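Local coordinates for protein bifunctional enzyme IspD/IspF (Campylobacter jejuni, PDB 1W55) that makes 4-diphosphocytidyl-2-C-methylerythritol from CTP and methylerythritol phosphate, and cyclises its 2-phosphate with release of CMP, two steps of isoprenoid precursor synthesis, at residues K104-R109 with W181-E186; T147-K152 with T167-A172. All blocks are in the same frame, centred on the assembly; numbering follows the deposited sequence.

Contact 1 of 2, residues K104-R109 with W181-E186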
ATOM      1  N   LYS A 104      -4.391   2.193  23.887  1.00 48.03           N
ATOM      2  CA  LYS A 104      -3.916   3.105  24.932  1.00 49.09           C
ATOM      3  C   LYS A 104      -4.985   4.140  25.285  1.00 48.80           C
ATOM      4  O   LYS A 104      -5.101   4.592  26.436  1.00 49.28           O
ATOM      5  CB  LYS A 104      -2.635   3.804  24.459  1.00 49.18           C
ATOM      6  CG  LYS A 104      -2.095   4.883  25.388  1.00 49.69           C
ATOM      7  CD  LYS A 104      -1.762   4.343  26.764  1.00 51.66           C
ATOM      8  CE  LYS A 104      -1.106   5.417  27.608  1.00 56.96           C
ATOM      9  NZ  LYS A 104       0.060   4.839  28.322  1.00 60.08           N
ATOM     10  N   ASN A 105      -5.757   4.495  24.270  1.00 48.48           N
ATOM     11  CA  ASN A 105      -6.864   5.424  24.383  1.00 50.39           C
ATOM     12  C   ASN A 105      -7.907   4.955  25.397  1.00 49.52           C
ATOM     13  O   ASN A 105      -8.257   5.698  26.318  1.00 49.63           O
ATOM     14  CB  ASN A 105      -7.497   5.576  23.005  1.00 51.23           C
ATOM     15  CG  ASN A 105      -8.394   6.772  22.905  1.00 59.42           C
ATOM     16  OD1 ASN A 105      -9.572   6.705  23.255  1.00 64.17           O
ATOM     17  ND2 ASN A 105      -7.852   7.877  22.392  1.00 64.12           N
ATOM     18  N   LEU A 106      -8.400   3.726  25.225  1.00 47.97           N
ATOM     19  CA  LEU A 106      -9.377   3.159  26.155  1.00 46.40           C
ATOM     20  C   LEU A 106      -8.794   3.088  27.555  1.00 45.11           C
ATOM     21  O   LEU A 106      -9.481   3.392  28.522  1.00 45.25           O
ATOM     22  CB  LEU A 106      -9.864   1.775  25.707  1.00 46.04           C
ATOM     23  CG  LEU A 106     -10.769   0.989  26.664  1.00 44.40           C
ATOM     24  CD1 LEU A 106     -12.074   1.747  26.941  1.00 45.52           C
ATOM     25  CD2 LEU A 106     -11.067  -0.401  26.101  1.00 47.66           C
ATOM     26  N   PHE A 107      -7.526   2.700  27.651  1.00 44.63           N
ATOM     27  CA  PHE A 107      -6.841   2.632  28.939  1.00 46.24           C
ATOM     28  C   PHE A 107      -6.915   3.975  29.672  1.00 46.53           C
ATOM     29  O   PHE A 107      -7.256   4.016  30.853  1.00 45.49           O
ATOM     30  CB  PHE A 107      -5.384   2.184  28.767  1.00 44.68           C
ATOM     31  CG  PHE A 107      -4.581   2.212  30.045  1.00 47.91           C
ATOM     32  CD1 PHE A 107      -4.457   1.072  30.831  1.00 47.49           C
ATOM     33  CD2 PHE A 107      -3.935   3.379  30.455  1.00 48.80           C
ATOM     34  CE1 PHE A 107      -3.718   1.097  32.004  1.00 48.19           C
ATOM     35  CE2 PHE A 107      -3.196   3.415  31.627  1.00 48.02           C
ATOM     36  CZ  PHE A 107      -3.089   2.270  32.405  1.00 51.54           C
ATOM     37  N   ASP A 108      -6.609   5.060  28.954  1.00 48.31           N
ATOM     38  CA  ASP A 108      -6.582   6.413  29.520  1.00 48.63           C
ATOM     39  C   ASP A 108      -7.961   6.825  30.001  1.00 48.25           C
ATOM     40  O   ASP A 108      -8.107   7.406  31.076  1.00 47.84           O
ATOM     41  CB  ASP A 108      -6.074   7.427  28.483  1.00 49.91           C
ATOM     42  CG  ASP A 108      -4.584   7.276  28.185  1.00 52.01           C
ATOM     43  OD1 ASP A 108      -3.819   6.823  29.076  1.00 54.89           O
ATOM     44  OD2 ASP A 108      -4.087   7.590  27.080  1.00 56.49           O
ATOM     45  N   ARG A 109      -8.968   6.502  29.198  1.00 48.59           N
ATOM     46  CA  ARG A 109     -10.355   6.771  29.537  1.00 49.80           C
ATOM     47  C   ARG A 109     -10.799   6.090  30.841  1.00 50.68           C
ATOM     48  O   ARG A 109     -11.608   6.640  31.587  1.00 50.96           O
ATOM     49  CB  ARG A 109     -11.242   6.311  28.400  1.00 50.40           C
ATOM     50  CG  ARG A 109     -11.418   7.327  27.311  1.00 52.25           C
ATOM     51  CD  ARG A 109     -12.774   7.207  26.647  1.00 56.09           C
ATOM     52  NE  ARG A 109     -13.013   5.870  26.093  1.00 49.17           N
ATOM     53  CZ  ARG A 109     -12.529   5.461  24.928  1.00 52.32           C
ATOM     54  NH1 ARG A 109     -11.772   6.278  24.207  1.00 54.95           N
ATOM     55  NH2 ARG A 109     -12.794   4.243  24.476  1.00 50.59           N
ATOM     56  N   TRP A 181     -18.729   2.730  37.191  1.00 47.51           N
ATOM     57  CA  TRP A 181     -18.631   3.792  36.198  1.00 47.57           C
ATOM     58  C   TRP A 181     -18.434   3.165  34.805  1.00 47.13           C
ATOM     59  O   TRP A 181     -17.488   2.394  34.585  1.00 45.90           O
ATOM     60  CB  TRP A 181     -17.490   4.764  36.538  1.00 47.30           C
ATOM     61  CG  TRP A 181     -17.482   5.992  35.669  1.00 53.25           C
ATOM     62  CD1 TRP A 181     -16.685   6.224  34.585  1.00 57.26           C
ATOM     63  CD2 TRP A 181     -18.328   7.142  35.793  1.00 58.64           C
ATOM     64  NE1 TRP A 181     -16.974   7.447  34.030  1.00 60.47           N
ATOM     65  CE2 TRP A 181     -17.980   8.035  34.752  1.00 62.45           C
ATOM     66  CE3 TRP A 181     -19.346   7.516  36.685  1.00 63.09           C
ATOM     67  CZ2 TRP A 181     -18.612   9.279  34.577  1.00 63.04           C
ATOM     68  CZ3 TRP A 181     -19.975   8.755  36.512  1.00 64.70           C
ATOM     69  CH2 TRP A 181     -19.604   9.618  35.463  1.00 63.41           C
ATOM     70  N   PHE A 182     -19.347   3.477  33.888  1.00 45.62           N
ATOM     71  CA  PHE A 182     -19.281   2.969  32.522  1.00 46.04           C
ATOM     72  C   PHE A 182     -18.586   3.959  31.587  1.00 47.37           C
ATOM     73  O   PHE A 182     -18.924   5.141  31.543  1.00 47.82           O
ATOM     74  CB  PHE A 182     -20.673   2.613  31.996  1.00 44.99           C
ATOM     75  CG  PHE A 182     -21.363   1.541  32.796  1.00 46.46           C
ATOM     76  CD1 PHE A 182     -22.272   1.882  33.802  1.00 43.37           C
ATOM     77  CD2 PHE A 182     -21.092   0.192  32.563  1.00 45.07           C
ATOM     78  CE1 PHE A 182     -22.908   0.895  34.560  1.00 43.55           C
ATOM     79  CE2 PHE A 182     -21.722  -0.800  33.316  1.00 44.77           C
ATOM     80  CZ  PHE A 182     -22.639  -0.441  34.318  1.00 42.83           C
ATOM     81  N   VAL A 183     -17.609   3.454  30.846  1.00 47.09           N
ATOM     82  CA  VAL A 183     -16.829   4.257  29.916  1.00 47.80           C
ATOM     83  C   VAL A 183     -17.111   3.674  28.534  1.00 47.16           C
ATOM     84  O   VAL A 183     -17.344   2.471  28.422  1.00 48.15           O
ATOM     85  CB  VAL A 183     -15.323   4.179  30.319  1.00 48.55           C
ATOM     86  CG1 VAL A 183     -14.410   3.880  29.142  1.00 47.99           C
ATOM     87  CG2 VAL A 183     -14.899   5.428  31.056  1.00 46.53           C
ATOM     88  N   GLU A 184     -17.131   4.498  27.491  1.00 45.57           N
ATOM     89  CA  GLU A 184     -17.385   3.973  26.140  1.00 44.47           C
ATOM     90  C   GLU A 184     -16.305   2.953  25.739  1.00 43.67           C
ATOM     91  O   GLU A 184     -15.112   3.190  25.950  1.00 42.81           O
ATOM     92  CB  GLU A 184     -17.503   5.115  25.112  1.00 44.78           C
ATOM     93  CG  GLU A 184     -17.416   4.699  23.640  1.00 46.26           C
ATOM     94  CD  GLU A 184     -18.724   4.164  23.053  1.00 51.93           C
ATOM     95  OE1 GLU A 184     -19.727   3.993  23.780  1.00 51.66           O
ATOM     96  OE2 GLU A 184     -18.753   3.915  21.830  1.00 57.02           O
ATOM     97  N   GLY A 185     -16.734   1.813  25.196  1.00 42.92           N
ATOM     98  CA  GLY A 185     -15.813   0.769  24.771  1.00 43.82           C
ATOM     99  C   GLY A 185     -15.272   0.971  23.362  1.00 44.54           C
ATOM    100  O   GLY A 185     -15.346   2.072  22.815  1.00 45.47           O
ATOM    101  N   GLU A 186     -14.740  -0.091  22.764  1.00 44.02           N
ATOM    102  CA  GLU A 186     -14.146  -0.006  21.426  1.00 45.33           C
ATOM    103  C   GLU A 186     -14.110  -1.369  20.755  1.00 46.05           C
ATOM    104  O   GLU A 186     -13.924  -2.399  21.423  1.00 45.92           O
ATOM    105  CB  GLU A 186     -12.722   0.583  21.485  1.00 44.26           C
ATOM    106  CG  GLU A 186     -11.742  -0.231  22.330  1.00 46.58           C
ATOM    107  CD  GLU A 186     -10.301   0.263  22.278  1.00 47.43           C
ATOM    108  OE1 GLU A 186     -10.041   1.407  21.824  1.00 48.53           O
ATOM    109  OE2 GLU A 186      -9.417  -0.507  22.703  1.00 42.23           O
TER
HETATM  110  O   HOH W   1     -11.047   3.700  22.123  1.00 55.07           O
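L106 carries CG anti to its backbone N (chi1 173°), and from there its branches meet V183 and E186. R109 has CG beside the backbone N (chi1 -86°), and its chain bends at both chi2 and chi3. The chain folds back. L106 CA lies over one face of the guanidinium, toward its rim, and an edge of the group meets the E184 carbonyl. There R109 NH2 donates to the backbone O of E184 at 2.9 Å, an N-H...O angle of 151°. The donor stands well above the carbonyl plane of E184. R109 NE adds a weak, longer bond to the same oxygen, so two nitrogens of one guanidinium grip a single carbonyl.

The apolar part is small. CD1 of L106 lies 3.9 Å from CG1 of V183, and CG1 also touches NE of R109. The other methyl of V183, CG2, rests 3.5 Å from the backbone O of R109. CB of L106 comes within 3.8 Å of CD of E186. The E186 carboxylate does not reach the guanidinium directly, with R109 NH2 and E186 OE1 4.8 Å apart. A water bridges them, accepting from R109 NH2 at 3.0 Å and donating to E186 OE1. S103 OG also forms a hydrogen bond with E186 OE1.

Segment 104-109 runs roughly antiparallel to segment 181-184, their axes 9.1 Å apart at closest approach. Strand 180-184 pairs in parallel with strand 119-124 in the cytidylyltransferase domain. L106 also packs on P122 of that strand, which places helix 104-111 against this part of the sheet.

Contact 2 of 2, residues T147-K152 with T167-A172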
ATOM      1  N   THR A 147     -13.581  -5.396  28.738  1.00 31.88           N
ATOM      2  CA  THR A 147     -12.461  -5.464  29.664  1.00 32.55           C
ATOM      3  C   THR A 147     -11.387  -4.630  28.897  1.00 33.86           C
ATOM      4  O   THR A 147     -11.532  -4.501  27.672  1.00 31.54           O
ATOM      5  CB  THR A 147     -12.157  -6.991  29.783  1.00 33.48           C
ATOM      6  OG1 THR A 147     -12.563  -7.508  31.062  1.00 38.95           O
ATOM      7  CG2 THR A 147     -10.747  -7.336  29.639  1.00 28.05           C
ATOM      8  N   PRO A 148     -10.355  -4.030  29.521  1.00 33.38           N
ATOM      9  CA  PRO A 148     -10.020  -4.103  30.953  1.00 34.18           C
ATOM     10  C   PRO A 148     -11.010  -3.429  31.899  1.00 35.31           C
ATOM     11  O   PRO A 148     -11.759  -2.534  31.505  1.00 34.85           O
ATOM     12  CB  PRO A 148      -8.672  -3.361  31.051  1.00 33.39           C
ATOM     13  CG  PRO A 148      -8.184  -3.160  29.635  1.00 35.29           C
ATOM     14  CD  PRO A 148      -9.407  -3.184  28.775  1.00 34.98           C
ATOM     15  N   GLN A 149     -11.014  -3.888  33.147  1.00 35.46           N
ATOM     16  CA  GLN A 149     -11.878  -3.326  34.172  1.00 36.32           C
ATOM     17  C   GLN A 149     -10.979  -3.004  35.361  1.00 37.64           C
ATOM     18  O   GLN A 149     -10.108  -3.797  35.710  1.00 38.95           O
ATOM     19  CB  GLN A 149     -12.973  -4.326  34.561  1.00 36.77           C
ATOM     20  CG  GLN A 149     -13.923  -4.712  33.420  1.00 37.91           C
ATOM     21  CD  GLN A 149     -15.047  -5.667  33.833  1.00 37.60           C
ATOM     22  OE1 GLN A 149     -14.800  -6.706  34.448  1.00 37.70           O
ATOM     23  NE2 GLN A 149     -16.280  -5.327  33.462  1.00 37.54           N
ATOM     24  N   ILE A 150     -11.160  -1.830  35.957  1.00 38.76           N
ATOM     25  CA  ILE A 150     -10.385  -1.458  37.136  1.00 39.49           C
ATOM     26  C   ILE A 150     -11.289  -1.474  38.360  1.00 41.00           C
ATOM     27  O   ILE A 150     -12.388  -0.899  38.342  1.00 41.02           O
ATOM     28  CB  ILE A 150      -9.739  -0.054  36.984  1.00 39.13           C
ATOM     29  CG1 ILE A 150      -8.907   0.040  35.716  1.00 38.42           C
ATOM     30  CG2 ILE A 150      -8.853   0.262  38.182  1.00 41.07           C
ATOM     31  CD1 ILE A 150      -8.559   1.481  35.333  1.00 45.88           C
ATOM     32  N   SER A 151     -10.808  -2.106  39.425  1.00 40.15           N
ATOM     33  CA  SER A 151     -11.572  -2.221  40.655  1.00 40.89           C
ATOM     34  C   SER A 151     -10.683  -1.899  41.837  1.00 41.85           C
ATOM     35  O   SER A 151      -9.452  -2.018  41.755  1.00 41.87           O
ATOM     36  CB  SER A 151     -12.124  -3.644  40.818  1.00 39.78           C
ATOM     37  OG  SER A 151     -12.972  -3.990  39.746  1.00 43.06           O
ATOM     38  N   LYS A 152     -11.311  -1.496  42.935  1.00 43.74           N
ATOM     39  CA  LYS A 152     -10.622  -1.435  44.217  1.00 45.27           C
ATOM     40  C   LYS A 152     -10.412  -2.882  44.625  1.00 44.74           C
ATOM     41  O   LYS A 152     -11.363  -3.676  44.683  1.00 44.18           O
ATOM     42  CB  LYS A 152     -11.440  -0.682  45.274  1.00 45.68           C
ATOM     43  CG  LYS A 152     -11.786   0.767  44.897  1.00 51.12           C
ATOM     44  CD  LYS A 152     -11.260   1.768  45.934  1.00 59.42           C
ATOM     45  CE  LYS A 152     -11.854   3.175  45.739  1.00 61.84           C
ATOM     46  NZ  LYS A 152     -13.349   3.155  45.538  1.00 63.42           N
ATOM     47  N   THR A 167     -19.326 -13.386  35.436  1.00 38.70           N
ATOM     48  CA  THR A 167     -18.600 -13.445  34.166  1.00 38.97           C
ATOM     49  C   THR A 167     -17.735 -12.200  33.956  1.00 39.19           C
ATOM     50  O   THR A 167     -16.939 -12.142  33.015  1.00 39.26           O
ATOM     51  CB  THR A 167     -19.559 -13.602  32.973  1.00 38.86           C
ATOM     52  OG1 THR A 167     -20.438 -12.471  32.929  1.00 43.56           O
ATOM     53  CG2 THR A 167     -20.495 -14.818  33.149  1.00 38.50           C
ATOM     54  N   ASP A 168     -17.913 -11.200  34.816  1.00 39.08           N
ATOM     55  CA  ASP A 168     -17.065 -10.011  34.807  1.00 40.32           C
ATOM     56  C   ASP A 168     -16.951  -9.447  36.222  1.00 41.66           C
ATOM     57  O   ASP A 168     -17.554  -9.982  37.166  1.00 41.30           O
ATOM     58  CB  ASP A 168     -17.589  -8.958  33.818  1.00 38.91           C
ATOM     59  CG  ASP A 168     -18.523  -7.941  34.472  1.00 42.55           C
ATOM     60  OD1 ASP A 168     -19.353  -8.340  35.318  1.00 42.16           O
ATOM     61  OD2 ASP A 168     -18.493  -6.721  34.202  1.00 41.93           O
ATOM     62  N   ASP A 169     -16.181  -8.369  36.357  1.00 41.75           N
ATOM     63  CA  ASP A 169     -15.922  -7.773  37.652  1.00 42.82           C
ATOM     64  C   ASP A 169     -17.000  -6.774  38.069  1.00 43.43           C
ATOM     65  O   ASP A 169     -17.238  -6.598  39.261  1.00 42.47           O
ATOM     66  CB  ASP A 169     -14.536  -7.129  37.668  1.00 44.34           C
ATOM     67  CG  ASP A 169     -13.423  -8.117  37.302  1.00 45.27           C
ATOM     68  OD1 ASP A 169     -13.709  -9.323  37.122  1.00 46.51           O
ATOM     69  OD2 ASP A 169     -12.234  -7.777  37.159  1.00 43.50           O
ATOM     70  N   SER A 170     -17.658  -6.144  37.092  1.00 43.15           N
ATOM     71  CA  SER A 170     -18.689  -5.141  37.381  1.00 42.13           C
ATOM     72  C   SER A 170     -19.927  -5.756  38.063  1.00 43.23           C
ATOM     73  O   SER A 170     -20.427  -5.203  39.052  1.00 42.78           O
ATOM     74  CB  SER A 170     -19.069  -4.333  36.129  1.00 39.88           C
ATOM     75  OG  SER A 170     -19.957  -5.048  35.278  1.00 38.16           O
ATOM     76  N   THR A 171     -20.399  -6.895  37.550  1.00 42.07           N
ATOM     77  CA  THR A 171     -21.503  -7.617  38.188  1.00 41.85           C
ATOM     78  C   THR A 171     -21.115  -8.127  39.572  1.00 43.52           C
ATOM     79  O   THR A 171     -21.952  -8.170  40.465  1.00 42.62           O
ATOM     80  CB  THR A 171     -21.987  -8.806  37.349  1.00 41.44           C
ATOM     81  OG1 THR A 171     -20.872  -9.659  37.017  1.00 41.95           O
ATOM     82  CG2 THR A 171     -22.540  -8.343  36.014  1.00 40.53           C
ATOM     83  N   ALA A 172     -19.850  -8.521  39.743  1.00 43.92           N
ATOM     84  CA  ALA A 172     -19.376  -8.984  41.045  1.00 44.17           C
ATOM     85  C   ALA A 172     -19.431  -7.844  42.068  1.00 44.00           C
ATOM     86  O   ALA A 172     -20.008  -7.999  43.137  1.00 44.07           O
ATOM     87  CB  ALA A 172     -17.965  -9.567  40.939  1.00 41.89           C
TER
HETATM   88  O   HOH W   2     -12.437  -7.989  34.291  1.00 37.62           O
HETATM   89  O   HOH W   3     -11.541  -5.172  37.994  1.00 33.48           O
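The side chains of Q149 and D168 cross at about a right angle, where strand 149-152 of the cytidylyltransferase sheet meets the N-terminus of helix 169-174. D168 is the N-cap of that helix. The Q149 chain is extended beyond CG (chi2 -178°), which carries CD out toward the cap. The Q149 amide plane and the D168 carboxylate plane stand 51° apart. Q149 NE2 donates to D168 OD2 at 2.7 Å with a nearly straight N-H...O angle of 170°. OD2 lies in the amide plane; the donor meets OD2 on the anti side, tilted out of the carboxylate plane. The other end of the amide accepts: D169 N donates to Q149 OE1 at 2.9 Å. Together the two bonds fix the rotation of the amide. T121 OG1 is a further partner of Q149 NE2.

D169 crosses Q149 obliquely, and its CB lies 3.3 Å from Q149 OE1. One water donates to Q149 OE1 and, weakly, to D169 OD2. A second water donates to D169 OD2 and meets S151 OG at 2.6 Å. D169 OD1 forms a salt bridge with R76, a residue of the CMP pocket. As N-cap, D168 uses OD1 for the helix: it accepts the capping bond from T171 N at 2.9 Å on the syn side, and T171 OG1 donates to the same oxygen at 2.6 Å, nearly along its C-O axis.

Contacts 1 and 2 lie with their centres 13 Å apart in the cytidylyltransferase domain. Contact 2 is nested inside the chain loop closed by contact 1, and helix 169-174 leads on to strand 180-184. They touch where L106 CD2 packs 4.2 Å from P148 CD. Both reach the same sheet, and strand 119-124 pairs with strands 149-152 and 180-184. Contact 2 is nearer the active site: the D168 side chain is about 8 Å from bound CMP and about 8 Å from the side chain of K191, predicted to position the substrate MEP. From the side chain of E186 in contact 1 the K191 side chain is about 11 Å away. Both contacts also touch the second subunit.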